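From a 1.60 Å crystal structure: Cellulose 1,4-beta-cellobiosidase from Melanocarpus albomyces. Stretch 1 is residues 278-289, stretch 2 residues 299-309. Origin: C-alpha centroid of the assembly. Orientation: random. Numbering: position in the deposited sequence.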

# COMPACT_ATOMS: atom_id res chain seq x y z
N LYS A 278 -20.63 13.35 3.65
CA LYS A 278 -21.63 12.32 3.94
C LYS A 278 -21.62 11.93 5.41
O LYS A 278 -21.12 12.70 6.24
CB LYS A 278 -21.40 11.09 3.06
CG LYS A 278 -21.53 11.36 1.57
CD LYS A 278 -22.90 11.94 1.25
CE LYS A 278 -23.45 11.44 -0.08
NZ LYS A 278 -23.75 12.57 -1.00
N THR A 279 -22.15 10.75 5.72
CA THR A 279 -22.15 10.23 7.08
C THR A 279 -20.73 10.31 7.65
O THR A 279 -20.50 10.83 8.74
CB THR A 279 -22.62 8.77 7.16
OG1 THR A 279 -23.99 8.66 6.77
CG2 THR A 279 -22.55 8.28 8.60
N LEU A 280 -19.83 9.78 6.84
CA LEU A 280 -18.39 9.87 6.99
C LEU A 280 -17.85 11.00 6.11
O LEU A 280 -17.16 10.68 5.13
CB LEU A 280 -17.73 8.55 6.59
CG LEU A 280 -16.39 8.25 7.26
CD1 LEU A 280 -15.27 8.99 6.55
CD2 LEU A 280 -16.45 8.62 8.73
N ASP A 281 -18.16 12.24 6.46
CA ASP A 281 -17.75 13.40 5.68
C ASP A 281 -16.23 13.42 5.50
O ASP A 281 -15.51 13.60 6.48
CB ASP A 281 -18.22 14.70 6.32
CG ASP A 281 -17.80 15.97 5.61
OD1 ASP A 281 -17.03 15.94 4.63
OD2 ASP A 281 -18.25 17.06 6.04
N THR A 282 -15.78 13.25 4.27
CA THR A 282 -14.38 13.14 3.92
C THR A 282 -13.66 14.49 3.84
O THR A 282 -12.42 14.48 3.78
CB THR A 282 -14.25 12.41 2.57
OG1 THR A 282 -15.07 13.05 1.58
CG2 THR A 282 -14.74 10.99 2.77
N SER A 283 -14.43 15.56 3.86
CA SER A 283 -13.99 16.93 3.66
C SER A 283 -13.57 17.61 4.95
O SER A 283 -13.76 18.81 5.14
CB SER A 283 -15.09 17.75 2.97
OG SER A 283 -15.24 17.35 1.61
N ARG A 284 -12.98 16.85 5.84
CA ARG A 284 -12.13 17.31 6.93
C ARG A 284 -11.28 16.12 7.37
O ARG A 284 -11.18 15.10 6.66
CB ARG A 284 -12.87 17.95 8.10
CG ARG A 284 -14.36 17.75 8.24
CD ARG A 284 -15.09 19.09 8.20
NE ARG A 284 -15.95 19.31 9.35
CZ ARG A 284 -16.97 18.58 9.75
NH1 ARG A 284 -17.38 17.49 9.12
NH2 ARG A 284 -17.64 18.95 10.85
N LYS A 285 -10.64 16.20 8.52
CA LYS A 285 -9.83 15.04 8.92
C LYS A 285 -10.69 14.11 9.75
O LYS A 285 -11.69 14.57 10.31
CB LYS A 285 -8.60 15.50 9.68
CG LYS A 285 -7.66 14.35 10.02
CD LYS A 285 -6.23 14.67 9.64
CE LYS A 285 -5.70 15.85 10.44
NZ LYS A 285 -5.19 16.93 9.54
N PHE A 286 -10.37 12.82 9.87
CA PHE A 286 -11.19 11.98 10.75
C PHE A 286 -10.33 10.90 11.37
O PHE A 286 -9.17 10.76 10.96
CB PHE A 286 -12.37 11.40 9.97
CG PHE A 286 -12.01 10.80 8.62
CD1 PHE A 286 -11.66 9.46 8.53
CD2 PHE A 286 -12.04 11.57 7.46
CE1 PHE A 286 -11.34 8.89 7.31
CE2 PHE A 286 -11.72 11.01 6.24
CZ PHE A 286 -11.37 9.67 6.17
N THR A 287 -10.82 10.12 12.34
CA THR A 287 -9.94 9.08 12.89
C THR A 287 -10.32 7.69 12.39
O THR A 287 -11.49 7.31 12.36
CB THR A 287 -9.99 8.97 14.42
OG1 THR A 287 -9.75 10.21 15.08
CG2 THR A 287 -8.88 8.02 14.87
N VAL A 288 -9.33 6.88 12.01
CA VAL A 288 -9.71 5.52 11.64
C VAL A 288 -9.03 4.51 12.54
O VAL A 288 -7.84 4.55 12.84
CB VAL A 288 -9.37 5.18 10.18
CG1 VAL A 288 -10.55 4.50 9.51
CG2 VAL A 288 -8.96 6.44 9.42
N VAL A 289 -9.82 3.53 12.99
CA VAL A 289 -9.15 2.46 13.75
C VAL A 289 -9.53 1.13 13.09
O VAL A 289 -10.57 1.07 12.44
CB VAL A 289 -9.50 2.51 15.23
CG1 VAL A 289 -8.27 2.32 16.11
CG2 VAL A 289 -10.15 3.85 15.56
N GLN A 299 -13.40 -2.42 11.66
CA GLN A 299 -13.08 -1.03 11.37
C GLN A 299 -14.20 -0.09 11.83
O GLN A 299 -15.38 -0.40 11.65
CB GLN A 299 -12.83 -0.88 9.87
CG GLN A 299 -11.93 0.28 9.47
CD GLN A 299 -11.53 0.16 8.00
OE1 GLN A 299 -12.36 -0.17 7.16
NE2 GLN A 299 -10.26 0.40 7.69
N TYR A 300 -13.81 1.04 12.43
CA TYR A 300 -14.73 2.10 12.84
C TYR A 300 -14.06 3.46 12.74
O TYR A 300 -12.83 3.53 12.72
CB TYR A 300 -15.22 1.88 14.27
CG TYR A 300 -14.33 2.32 15.40
CD1 TYR A 300 -14.44 3.57 16.01
CD2 TYR A 300 -13.36 1.46 15.91
CE1 TYR A 300 -13.63 3.97 17.06
CE2 TYR A 300 -12.54 1.85 16.96
CZ TYR A 300 -12.68 3.10 17.53
OH TYR A 300 -11.84 3.46 18.57
N PHE A 301 -14.85 4.54 12.70
CA PHE A 301 -14.26 5.87 12.66
C PHE A 301 -14.60 6.77 13.83
O PHE A 301 -15.58 6.63 14.55
CB PHE A 301 -14.74 6.64 11.41
CG PHE A 301 -14.70 5.84 10.14
CD1 PHE A 301 -15.80 5.09 9.75
CD2 PHE A 301 -13.56 5.86 9.35
CE1 PHE A 301 -15.75 4.35 8.59
CE2 PHE A 301 -13.51 5.12 8.19
CZ PHE A 301 -14.61 4.37 7.82
N ILE A 302 -13.76 7.79 13.97
CA ILE A 302 -14.06 8.94 14.82
C ILE A 302 -13.94 10.24 14.04
O ILE A 302 -12.84 10.67 13.70
CB ILE A 302 -13.13 8.98 16.05
CG1 ILE A 302 -13.13 7.67 16.85
CG2 ILE A 302 -13.44 10.18 16.92
CD1 ILE A 302 -12.19 7.72 18.04
N GLN A 303 -15.05 10.91 13.73
CA GLN A 303 -14.93 12.20 13.07
C GLN A 303 -15.68 13.27 13.87
O GLN A 303 -16.91 13.26 13.98
CB GLN A 303 -15.46 12.21 11.63
CG GLN A 303 -15.35 13.59 10.99
CD GLN A 303 -15.54 13.55 9.49
OE1 GLN A 303 -16.55 13.04 9.00
NE2 GLN A 303 -14.57 14.08 8.75
N ASP A 304 -14.85 14.17 14.40
CA ASP A 304 -15.28 15.25 15.26
C ASP A 304 -16.02 14.69 16.48
O ASP A 304 -17.19 14.96 16.69
CB ASP A 304 -16.14 16.24 14.47
CG ASP A 304 -15.28 17.02 13.50
OD1 ASP A 304 -14.14 17.38 13.87
OD2 ASP A 304 -15.74 17.27 12.36
N GLY A 305 -15.26 13.92 17.26
CA GLY A 305 -15.61 13.44 18.57
C GLY A 305 -16.50 12.23 18.62
O GLY A 305 -16.45 11.54 19.65
N ARG A 306 -17.27 12.01 17.57
CA ARG A 306 -18.29 11.00 17.43
C ARG A 306 -17.79 9.69 16.81
O ARG A 306 -17.06 9.68 15.82
CB ARG A 306 -19.45 11.55 16.57
CG ARG A 306 -20.77 11.62 17.32
CD ARG A 306 -21.97 11.91 16.46
NE ARG A 306 -22.77 10.75 16.10
CZ ARG A 306 -23.86 10.24 16.66
NH1 ARG A 306 -24.44 10.77 17.73
NH2 ARG A 306 -24.40 9.15 16.13
N LYS A 307 -18.23 8.58 17.41
CA LYS A 307 -17.99 7.25 16.89
C LYS A 307 -18.95 7.05 15.71
O LYS A 307 -20.12 7.42 15.82
CB LYS A 307 -18.20 6.11 17.89
CG LYS A 307 -17.84 4.74 17.32
CD LYS A 307 -18.36 3.56 18.12
CE LYS A 307 -17.26 2.58 18.46
NZ LYS A 307 -17.81 1.24 18.86
N ILE A 308 -18.39 6.51 14.65
CA ILE A 308 -19.05 6.15 13.42
C ILE A 308 -18.72 4.69 13.11
O ILE A 308 -17.57 4.26 13.13
CB ILE A 308 -18.64 7.06 12.26
CG1 ILE A 308 -18.52 8.55 12.60
CG2 ILE A 308 -19.57 6.87 11.07
CD1 ILE A 308 -18.95 9.45 11.46
N GLU A 309 -19.75 3.89 12.86
CA GLU A 309 -19.46 2.50 12.49
C GLU A 309 -19.80 2.34 11.02
O GLU A 309 -20.55 3.15 10.47
CB GLU A 309 -20.23 1.53 13.38
CG GLU A 309 -20.68 2.09 14.72
CD GLU A 309 -21.03 0.99 15.71
OE1 GLU A 309 -21.83 0.12 15.33
OE2 GLU A 309 -20.52 1.01 16.85
O HOH W 1 -18.85 13.39 9.75

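Antiparallel strands are held in register by backbone hydrogen bonds, while their side chains settle what lies on each face; the pairing of the strand through Tyr 300 with the strand that runs through Val 289 in this cellobiosidase illustrates both, burying 780 Å² in all. At Gln 299, the CA and the side-chain CG each lie 3.4 Å from Val 289 O. Tyr 300 and Val 289 form a hydrogen-bonded pair, with Val 289 N to Tyr 300 O at 3.0 Å and Tyr 300 N to Val 289 O at 3.2 Å. A chi1 of 82° brings the phenol ring across its partner, so that Val 289 CG2 lies over the ring face, 3.6 Å from the Tyr 300 centroid.

Phe 301, opposite Val 288 in a non-hydrogen-bonded pair, points to the other face of the sheet. Its flat, apolar ring offers a broad surface: Leu 280 CD2 packs over one face, 3.6 Å from Phe 301 CG, and Val 288 CG1 comes within 3.3 Å of Phe 301 CE2. Ile 302 returns to the face of Tyr 300. Its backbone clasps Thr 287 through a very short bond from Thr 287 N to Ile 302 O, 2.5 Å, and another from Ile 302 N to Thr 287 O, 2.8 Å; the two beta-branched side chains meet CB to CB at 3.5 Å.

Beyond this ladder, Gln 303, itself buried and with the largest area covered by the other stretch, reaches out with an extended side chain. Its amide NE2 suits the place because two backbone carbonyls lie within its reach: Gln 303 NE2 donates to Asp 281 O at 2.5 Å and weakly to Lys 285 O at 3.3 Å. Exposed Asp 304 adds charge, its OD2 sitting 3.0 Å from Arg 284 NH2 over the guanidinium face, a salt bridge without a directed N-H. After the turn, Ile 308 closes the apolar cluster, its CD1 3.8 Å from Leu 280 CD2.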